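Local coordinates for protein photoreceptor-histidine kinase BphP (Stigmatella aurantiaca DW4/3-1, PDB 6BAF) that probably senses red and far-red light through a bound bilin chromophore and passes the signal on as a light-regulated histidine kinase, at residues R238-P242 with I243-Y247; W84-G88 with V89-F93. One frame throughout, in Å; residues are numbered along the deposited sequence.

How the contacts relate
From the N terminus, contact 2 comes first. It closes the tight turn between strands 80-85 and 90-100 in the PAS region. Contact 1 follows much later, in the GAF domain. There the loop after strand 218-222 turns into helix 242-251 beside the bilin BLR. The two are in series and neither nest nor cross. Their centres lie 32 Å apart, and their nearest atoms are about 15 Å apart. Each is local, yet the fold connects their surroundings. Strand 218-222 joins the same antiparallel sheet as the hairpin of contact 2. R238 and S239 also bond to Q15 and A13 near the N terminus, consistent with the knot known from phytochromes.

Contact 1. Residues R238-P242 with I243-Y247; sequences RSVSP and IHLEY. With BLR (3-[5-[(Z)-(4-ethenyl-3-methyl-5-oxidanylidene-pyrrol-2-ylidene)methyl]-2-[[5-[(Z)-(3-ethenyl-4-methyl-5-oxidanylidene-pyrrol-2-ylidene)methyl]-3-(3-hydroxy-3-oxopropyl)-4-methyl-1H-pyrrol-2-yl]methyl]-4-methyl-1H-pyrrol-3-yl]propanoic acid), chain B.
S241 O accepts two backbone N-H groups from the helix that follows it. L245 N gives the straighter bond, 3.2 Å to S241 O, and lies in the carbonyl plane. H244 N is nearer to S241 O, at 3.0 Å, but its bond is bent and weak. This is the N-terminal turn of helix 242-251 in the GAF domain, with S241 as N-cap. S241 OG accepts I243 N in a weak capping bond of 3.4 Å and has a second, weak bond to E6. V240 CG2 meets L245 CD2 at 3.5 Å. The two side chains cross at about a right angle, and I210 touches both.

The turn also lines the bilin pocket. S241 N donates to propionate oxygen O2D of BLR at 2.9 Å. R238 NH2 reaches the same O2D and R238 NH1 takes BLR O1D, so the guanidinium edge holds both oxygens. H244 CG is anti to the backbone N (chi1 -179°), which carries the ring over the bilin. One face of the H244 ring lies over BLR C1A, offset toward the ring's rim, and H244 NE2 donates to BLR O2A at 2.8 Å, with O2A in the ring plane. With an alanine here, the second propionate is likely to lose its histidine partner, and the bilin would lose the ring packed over C1A. I243 CD1 touches vinyl carbon CAC of BLR at 3.4 Å.

Contact 2. Residues W84-G88 with V89-F93; sequences WRVDG and VDRFF
R85 and D90 form a two-pronged, side-on salt bridge across neighbouring strands. R85 NE donates to D90 OD1 at 2.7 Å, on the syn lone pair of that oxygen. R85 NH2 donates to D90 OD2 at 2.9 Å, from the syn side but tilted from the carboxylate plane. The guanidinium and carboxylate planes are 11° apart, nearly coplanar, but both oxygens sit somewhat off the guanidinium plane. D90 CG is anti to its own carbonyl carbon (chi1 -69°), which brings the carboxylate to R85; the two side chains meet at an oblique angle. Both bonds together should resist rotation of either group.

W84 and R91 carry their side chains on the other face of the sheet. W84 CB sits at the edge of the F93 ring, 3.7 Å from CE2. The five-membered ring of W84 and the F93 ring stand at 84° to each other, in an oblique meeting. Nearer the turn, R91 bends at chi2 and chi3, and its NH1 comes close to V86 CG1.

The backbone sets these positions. W84 and R91 are a hydrogen-bonded antiparallel pair. W84 N donates to R91 O at 2.8 Å, and R91 N donates to W84 O at 2.9 Å. R85 and D90 are the next, non-hydrogen-bonded pair. V86 N then reaches V89 O in a weak bond of 3.3 Å, and D87 and G88 form the tip. The peptide bonds before G88 and V89 are both modelled as cis.

Farther out, the W84 ring meets F56, while L41 and L108 touch both W84 and F93. A long, weak ion pair links R85 to E58. The whole is a tight antiparallel beta hairpin, joining strands 80-85 and 90-100 at one margin of the PAS sheet.

Contact 1. Residues R238-P242 with I243-Y247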
ATOM      1  N   ARG A 238      -6.138   3.608  23.899  1.00 35.82           N
ATOM      2  CA  ARG A 238      -7.008   4.369  24.807  1.00 38.50           C
ATOM      3  C   ARG A 238      -8.177   3.514  25.294  1.00 41.18           C
ATOM      4  O   ARG A 238      -8.916   2.937  24.493  1.00 37.29           O
ATOM      5  CB  ARG A 238      -7.549   5.616  24.090  1.00 35.41           C
ATOM      6  CG  ARG A 238      -8.520   6.480  24.928  1.00 39.59           C
ATOM      7  CD  ARG A 238      -9.101   7.665  24.136  1.00 40.65           C
ATOM      8  NE  ARG A 238      -9.841   7.203  22.961  1.00 37.10           N
ATOM      9  CZ  ARG A 238     -11.129   6.883  22.983  1.00 37.87           C
ATOM     10  NH1 ARG A 238     -11.708   6.439  21.877  1.00 36.34           N
ATOM     11  NH2 ARG A 238     -11.846   7.008  24.111  1.00 35.22           N
ATOM     12  N   SER A 239      -8.355   3.444  26.615  1.00 38.74           N
ATOM     13  CA  SER A 239      -9.495   2.724  27.160  1.00 36.59           C
ATOM     14  C   SER A 239     -10.776   3.438  26.785  1.00 38.69           C
ATOM     15  O   SER A 239     -10.886   4.661  26.940  1.00 41.43           O
ATOM     16  CB  SER A 239      -9.370   2.614  28.683  1.00 39.94           C
ATOM     17  OG  SER A 239     -10.391   1.761  29.173  1.00 41.45           O
ATOM     18  N   VAL A 240     -11.772   2.699  26.296  1.00 38.49           N
ATOM     19  CA  VAL A 240     -12.899   3.442  25.732  1.00 41.84           C
ATOM     20  C   VAL A 240     -13.979   3.637  26.787  1.00 40.42           C
ATOM     21  O   VAL A 240     -13.959   3.007  27.851  1.00 39.23           O
ATOM     22  CB  VAL A 240     -13.482   2.771  24.473  1.00 44.61           C
ATOM     23  CG1 VAL A 240     -12.383   2.592  23.387  1.00 43.84           C
ATOM     24  CG2 VAL A 240     -14.173   1.482  24.846  1.00 39.27           C
ATOM     25  N   SER A 241     -14.930   4.500  26.488  1.00 40.34           N
ATOM     26  CA  SER A 241     -15.905   4.881  27.493  1.00 45.87           C
ATOM     27  C   SER A 241     -16.644   3.657  28.043  1.00 46.87           C
ATOM     28  O   SER A 241     -17.123   2.816  27.259  1.00 44.46           O
ATOM     29  CB  SER A 241     -16.866   5.886  26.898  1.00 45.30           C
ATOM     30  OG  SER A 241     -18.126   5.804  27.528  1.00 48.79           O
ATOM     31  N   PRO A 242     -16.730   3.510  29.377  1.00 49.77           N
ATOM     32  CA  PRO A 242     -17.420   2.347  29.968  1.00 48.35           C
ATOM     33  C   PRO A 242     -18.859   2.220  29.543  1.00 44.88           C
ATOM     34  O   PRO A 242     -19.369   1.103  29.453  1.00 48.90           O
ATOM     35  CB  PRO A 242     -17.318   2.616  31.475  1.00 47.17           C
ATOM     36  CG  PRO A 242     -16.068   3.470  31.617  1.00 50.14           C
ATOM     37  CD  PRO A 242     -16.060   4.344  30.400  1.00 50.34           C
ATOM     38  N   ILE A 243     -19.550   3.322  29.276  1.00 42.04           N
ATOM     39  CA  ILE A 243     -20.930   3.169  28.855  1.00 41.58           C
ATOM     40  C   ILE A 243     -21.015   2.580  27.447  1.00 46.82           C
ATOM     41  O   ILE A 243     -22.008   1.927  27.101  1.00 41.76           O
ATOM     42  CB  ILE A 243     -21.653   4.527  28.964  1.00 47.42           C
ATOM     43  CG1 ILE A 243     -23.126   4.390  28.622  1.00 53.20           C
ATOM     44  CG2 ILE A 243     -21.089   5.515  28.009  1.00 47.68           C
ATOM     45  CD1 ILE A 243     -23.940   5.647  28.942  1.00 60.86           C
ATOM     46  N   HIS A 244     -20.017   2.836  26.586  1.00 45.57           N
ATOM     47  CA  HIS A 244     -20.037   2.183  25.284  1.00 43.96           C
ATOM     48  C   HIS A 244     -19.776   0.688  25.429  1.00 42.33           C
ATOM     49  O   HIS A 244     -20.406  -0.122  24.741  1.00 45.12           O
ATOM     50  CB  HIS A 244     -19.016   2.816  24.328  1.00 43.46           C
ATOM     51  CG  HIS A 244     -19.015   2.195  22.969  1.00 40.11           C
ATOM     52  ND1 HIS A 244     -20.156   2.098  22.199  1.00 39.16           N
ATOM     53  CD2 HIS A 244     -18.030   1.573  22.271  1.00 42.59           C
ATOM     54  CE1 HIS A 244     -19.866   1.490  21.064  1.00 42.37           C
ATOM     55  NE2 HIS A 244     -18.580   1.168  21.076  1.00 42.43           N
ATOM     56  N   LEU A 245     -18.867   0.295  26.323  1.00 41.40           N
ATOM     57  CA  LEU A 245     -18.666  -1.137  26.532  1.00 47.47           C
ATOM     58  C   LEU A 245     -19.945  -1.833  26.990  1.00 55.72           C
ATOM     59  O   LEU A 245     -20.156  -3.007  26.643  1.00 52.80           O
ATOM     60  CB  LEU A 245     -17.540  -1.387  27.516  1.00 44.59           C
ATOM     61  CG  LEU A 245     -16.225  -0.847  26.973  1.00 47.99           C
ATOM     62  CD1 LEU A 245     -15.141  -0.999  28.000  1.00 44.94           C
ATOM     63  CD2 LEU A 245     -15.823  -1.547  25.601  1.00 42.62           C
ATOM     64  N   GLU A 246     -20.837  -1.129  27.724  1.00 54.74           N
ATOM     65  CA  GLU A 246     -22.081  -1.779  28.130  1.00 52.12           C
ATOM     66  C   GLU A 246     -23.112  -1.766  27.013  1.00 53.66           C
ATOM     67  O   GLU A 246     -23.891  -2.712  26.891  1.00 55.08           O
ATOM     68  CB  GLU A 246     -22.635  -1.152  29.416  1.00 58.22           C
ATOM     69  CG  GLU A 246     -23.587  -2.146  30.149  1.00 70.70           C
ATOM     70  CD  GLU A 246     -22.849  -3.336  30.832  1.00 79.78           C
ATOM     71  OE1 GLU A 246     -23.530  -4.341  31.211  1.00 80.87           O
ATOM     72  OE2 GLU A 246     -21.584  -3.278  30.993  1.00 81.42           O
ATOM     73  N   TYR A 247     -23.100  -0.742  26.154  1.00 47.40           N
ATOM     74  CA  TYR A 247     -23.827  -0.839  24.902  1.00 47.83           C
ATOM     75  C   TYR A 247     -23.433  -2.095  24.119  1.00 50.47           C
ATOM     76  O   TYR A 247     -24.296  -2.788  23.586  1.00 50.84           O
ATOM     77  CB  TYR A 247     -23.558   0.396  24.066  1.00 44.20           C
ATOM     78  CG  TYR A 247     -24.306   0.499  22.742  1.00 48.57           C
ATOM     79  CD1 TYR A 247     -25.529   1.113  22.710  1.00 48.52           C
ATOM     80  CD2 TYR A 247     -23.760   0.072  21.512  1.00 49.92           C
ATOM     81  CE1 TYR A 247     -26.216   1.295  21.572  1.00 47.61           C
ATOM     82  CE2 TYR A 247     -24.505   0.246  20.269  1.00 44.22           C
ATOM     83  CZ  TYR A 247     -25.733   0.859  20.341  1.00 53.84           C
ATOM     84  OH  TYR A 247     -26.569   1.120  19.245  1.00 54.87           O
TER
HETATM   85  CHA BLR B 401     -18.961   5.056  20.497  1.00 38.50           C
HETATM   86  NA  BLR B 401     -21.003   3.969  19.465  1.00 39.44           N
HETATM   87  C1A BLR B 401     -19.693   4.254  19.453  1.00 42.04           C
HETATM   88  C2A BLR B 401     -19.085   3.706  18.320  1.00 37.67           C
HETATM   89  C3A BLR B 401     -20.049   3.091  17.605  1.00 42.52           C
HETATM   90  C4A BLR B 401     -21.236   3.248  18.336  1.00 41.82           C
HETATM   91  CMA BLR B 401     -19.824   2.369  16.243  1.00 38.38           C
HETATM   92  CAA BLR B 401     -17.599   3.829  17.979  1.00 34.23           C
HETATM   93  CBA BLR B 401     -16.720   2.794  18.730  1.00 37.04           C
HETATM   94  CGA BLR B 401     -16.818   1.396  18.100  1.00 41.29           C
HETATM   95  O1A BLR B 401     -16.471   1.283  16.888  1.00 38.66           O
HETATM   96  O2A BLR B 401     -17.240   0.363  18.750  1.00 38.29           O
HETATM   97  CHB BLR B 401     -22.645   2.791  18.025  1.00 41.32           C
HETATM   98  NB  BLR B 401     -22.206   0.483  17.115  1.00 44.16           N
HETATM   99  C1B BLR B 401     -22.987   1.766  17.298  1.00 41.51           C
HETATM  100  C2B BLR B 401     -24.239   1.612  16.519  1.00 42.83           C
HETATM  101  C3B BLR B 401     -24.279   0.365  15.871  1.00 49.38           C
HETATM  102  C4B BLR B 401     -23.041  -0.401  16.189  1.00 51.75           C
HETATM  103  CMB BLR B 401     -25.355   2.655  16.391  1.00 44.80           C
HETATM  104  OB  BLR B 401     -22.735  -1.485  15.838  1.00 55.23           O
HETATM  105  CAB BLR B 401     -25.443  -0.058  14.960  1.00 47.19           C
HETATM  106  CBB BLR B 401     -25.403  -1.162  14.251  1.00 49.97           C
HETATM  107  NC  BLR B 401     -23.695   5.087  23.333  1.00 43.09           N
HETATM  108  C1C BLR B 401     -25.174   4.889  23.618  1.00 49.36           C
HETATM  109  C2C BLR B 401     -25.500   5.843  24.719  1.00 51.70           C
HETATM  110  C3C BLR B 401     -24.368   6.606  25.107  1.00 50.01           C
HETATM  111  C4C BLR B 401     -23.200   6.170  24.277  1.00 45.79           C
HETATM  112  CMC BLR B 401     -26.895   5.963  25.294  1.00 58.02           C
HETATM  113  OC  BLR B 401     -25.914   4.128  23.095  1.00 51.59           O
HETATM  114  CAC BLR B 401     -24.333   7.683  26.209  1.00 56.94           C
HETATM  115  CBC BLR B 401     -25.196   8.714  26.222  1.00 66.13           C
HETATM  116  CHD BLR B 401     -21.995   6.642  24.361  1.00 43.89           C
HETATM  117  ND  BLR B 401     -20.904   5.575  22.128  1.00 38.09           N
HETATM  118  C1D BLR B 401     -20.873   6.327  23.403  1.00 42.25           C
HETATM  119  C2D BLR B 401     -19.527   6.786  23.702  1.00 41.84           C
HETATM  120  C3D BLR B 401     -18.681   6.356  22.595  1.00 37.15           C
HETATM  121  C4D BLR B 401     -19.504   5.609  21.577  1.00 42.41           C
HETATM  122  CMD BLR B 401     -19.118   7.594  24.940  1.00 39.55           C
HETATM  123  CAD BLR B 401     -17.190   6.594  22.478  1.00 33.98           C
HETATM  124  CBD BLR B 401     -16.464   5.343  22.946  1.00 36.64           C
HETATM  125  CGD BLR B 401     -15.020   5.805  22.911  1.00 40.86           C
HETATM  126  O1D BLR B 401     -14.503   6.147  21.793  1.00 36.54           O
HETATM  127  O2D BLR B 401     -14.394   5.924  24.008  1.00 40.77           O

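Contact 2. Residues W84-G88 with V89-F93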
ATOM      1  N   TRP A  84      12.654  -5.273  22.759  1.00 52.90           N
ATOM      2  CA  TRP A  84      12.845  -5.082  24.193  1.00 58.55           C
ATOM      3  C   TRP A  84      13.704  -6.187  24.789  1.00 59.13           C
ATOM      4  O   TRP A  84      13.230  -7.314  24.966  1.00 63.40           O
ATOM      5  CB  TRP A  84      11.498  -5.042  24.902  1.00 55.73           C
ATOM      6  CG  TRP A  84      11.171  -3.678  25.214  1.00 65.60           C
ATOM      7  CD1 TRP A  84      10.758  -2.720  24.331  1.00 71.27           C
ATOM      8  CD2 TRP A  84      11.196  -3.057  26.472  1.00 56.89           C
ATOM      9  NE1 TRP A  84      10.541  -1.527  24.968  1.00 64.43           N
ATOM     10  CE2 TRP A  84      10.784  -1.701  26.282  1.00 57.92           C
ATOM     11  CE3 TRP A  84      11.497  -3.496  27.735  1.00 55.23           C
ATOM     12  CZ2 TRP A  84      10.678  -0.792  27.305  1.00 57.30           C
ATOM     13  CZ3 TRP A  84      11.391  -2.588  28.744  1.00 60.02           C
ATOM     14  CH2 TRP A  84      10.982  -1.246  28.522  1.00 53.01           C
ATOM     15  N   ARG A  85      14.935  -5.844  25.166  1.00 59.59           N
ATOM     16  CA  ARG A  85      15.840  -6.768  25.852  1.00 63.16           C
ATOM     17  C   ARG A  85      15.648  -6.614  27.354  1.00 64.98           C
ATOM     18  O   ARG A  85      16.078  -5.622  27.944  1.00 64.62           O
ATOM     19  CB  ARG A  85      17.294  -6.496  25.468  1.00 64.85           C
ATOM     20  CG  ARG A  85      18.287  -7.572  25.949  1.00 68.41           C
ATOM     21  CD  ARG A  85      19.507  -7.589  25.071  1.00 72.13           C
ATOM     22  NE  ARG A  85      19.240  -8.436  23.911  1.00 82.45           N
ATOM     23  CZ  ARG A  85      20.110  -8.687  22.929  1.00 83.65           C
ATOM     24  NH1 ARG A  85      21.320  -8.122  22.936  1.00 79.94           N
ATOM     25  NH2 ARG A  85      19.746  -9.476  21.915  1.00 81.55           N
ATOM     26  N   VAL A  86      15.022  -7.597  27.985  1.00 68.96           N
ATOM     27  CA  VAL A  86      14.748  -7.459  29.408  1.00 74.60           C
ATOM     28  C   VAL A  86      15.716  -8.317  30.218  1.00 86.78           C
ATOM     29  O   VAL A  86      16.533  -7.773  30.978  1.00 93.45           O
ATOM     30  CB  VAL A  86      13.270  -7.763  29.738  1.00 71.80           C
ATOM     31  CG1 VAL A  86      12.791  -9.072  29.062  1.00 77.73           C
ATOM     32  CG2 VAL A  86      13.058  -7.787  31.236  1.00 69.10           C
ATOM     33  N   ASP A  87      15.684  -9.641  30.071  1.00 81.39           N
ATOM     34  CA  ASP A  87      16.617 -10.377  30.931  1.00 91.54           C
ATOM     35  C   ASP A  87      17.376 -11.615  30.416  1.00 90.95           C
ATOM     36  O   ASP A  87      17.614 -12.521  31.204  1.00 99.09           O
ATOM     37  CB  ASP A  87      15.869 -10.789  32.214  1.00 92.99           C
ATOM     38  CG  ASP A  87      16.666 -10.473  33.489  1.00100.94           C
ATOM     39  OD1 ASP A  87      16.036 -10.309  34.565  1.00100.35           O
ATOM     40  OD2 ASP A  87      17.917 -10.370  33.405  1.00 99.06           O
ATOM     41  N   GLY A  88      17.787 -11.699  29.152  1.00 84.91           N
ATOM     42  CA  GLY A  88      17.409 -10.850  28.036  1.00 87.09           C
ATOM     43  C   GLY A  88      17.942 -11.655  26.875  1.00 85.25           C
ATOM     44  O   GLY A  88      19.112 -11.450  26.548  1.00 87.51           O
ATOM     45  N   VAL A  89      17.183 -12.543  26.213  1.00 83.99           N
ATOM     46  CA  VAL A  89      15.739 -12.576  25.837  1.00 80.82           C
ATOM     47  C   VAL A  89      15.125 -11.236  25.369  1.00 76.62           C
ATOM     48  O   VAL A  89      14.789 -10.319  26.131  1.00 76.37           O
ATOM     49  CB  VAL A  89      14.806 -13.270  26.910  1.00 78.63           C
ATOM     50  CG1 VAL A  89      14.817 -12.644  28.278  1.00 86.09           C
ATOM     51  CG2 VAL A  89      13.369 -13.324  26.374  1.00 78.78           C
ATOM     52  N   ASP A  90      14.986 -11.203  24.044  1.00 73.19           N
ATOM     53  CA  ASP A  90      14.333 -10.145  23.300  1.00 66.15           C
ATOM     54  C   ASP A  90      12.845 -10.411  23.139  1.00 69.78           C
ATOM     55  O   ASP A  90      12.421 -11.544  22.897  1.00 71.67           O
ATOM     56  CB  ASP A  90      14.947 -10.011  21.911  1.00 66.24           C
ATOM     57  CG  ASP A  90      16.340  -9.487  21.957  1.00 72.05           C
ATOM     58  OD1 ASP A  90      16.715  -8.944  23.017  1.00 77.76           O
ATOM     59  OD2 ASP A  90      17.062  -9.612  20.944  1.00 76.77           O
ATOM     60  N   ARG A  91      12.062  -9.343  23.232  1.00 65.44           N
ATOM     61  CA  ARG A  91      10.655  -9.349  22.866  1.00 61.56           C
ATOM     62  C   ARG A  91      10.461  -8.339  21.737  1.00 59.13           C
ATOM     63  O   ARG A  91      11.139  -7.303  21.685  1.00 58.11           O
ATOM     64  CB  ARG A  91       9.779  -9.016  24.062  1.00 58.92           C
ATOM     65  CG  ARG A  91       9.666 -10.102  25.123  1.00 62.71           C
ATOM     66  CD  ARG A  91       9.577  -9.404  26.435  1.00 65.83           C
ATOM     67  NE  ARG A  91       8.559  -9.895  27.362  1.00 66.42           N
ATOM     68  CZ  ARG A  91       8.828 -10.513  28.509  1.00 67.88           C
ATOM     69  NH1 ARG A  91      10.096 -10.737  28.869  1.00 66.16           N
ATOM     70  NH2 ARG A  91       7.826 -10.884  29.303  1.00 65.40           N
ATOM     71  N   PHE A  92       9.580  -8.657  20.804  1.00 54.79           N
ATOM     72  CA  PHE A  92       9.451  -7.871  19.587  1.00 55.73           C
ATOM     73  C   PHE A  92       8.102  -7.169  19.583  1.00 52.91           C
ATOM     74  O   PHE A  92       7.083  -7.757  19.969  1.00 53.69           O
ATOM     75  CB  PHE A  92       9.635  -8.758  18.355  1.00 57.96           C
ATOM     76  CG  PHE A  92      11.030  -9.294  18.229  1.00 63.18           C
ATOM     77  CD1 PHE A  92      11.463 -10.336  19.045  1.00 62.13           C
ATOM     78  CD2 PHE A  92      11.924  -8.734  17.313  1.00 66.04           C
ATOM     79  CE1 PHE A  92      12.766 -10.810  18.958  1.00 64.61           C
ATOM     80  CE2 PHE A  92      13.225  -9.211  17.209  1.00 65.82           C
ATOM     81  CZ  PHE A  92      13.649 -10.254  18.038  1.00 62.32           C
ATOM     82  N   PHE A  93       8.112  -5.895  19.182  1.00 49.64           N
ATOM     83  CA  PHE A  93       6.929  -5.055  19.259  1.00 48.63           C
ATOM     84  C   PHE A  93       6.889  -4.162  18.038  1.00 47.67           C
ATOM     85  O   PHE A  93       7.933  -3.760  17.525  1.00 48.13           O
ATOM     86  CB  PHE A  93       6.934  -4.160  20.529  1.00 46.38           C
ATOM     87  CG  PHE A  93       6.917  -4.924  21.816  1.00 45.87           C
ATOM     88  CD1 PHE A  93       5.715  -5.317  22.384  1.00 45.49           C
ATOM     89  CD2 PHE A  93       8.103  -5.251  22.453  1.00 51.62           C
ATOM     90  CE1 PHE A  93       5.690  -6.040  23.569  1.00 50.76           C
ATOM     91  CE2 PHE A  93       8.103  -5.965  23.646  1.00 50.78           C
ATOM     92  CZ  PHE A  93       6.899  -6.361  24.212  1.00 53.43           C
TER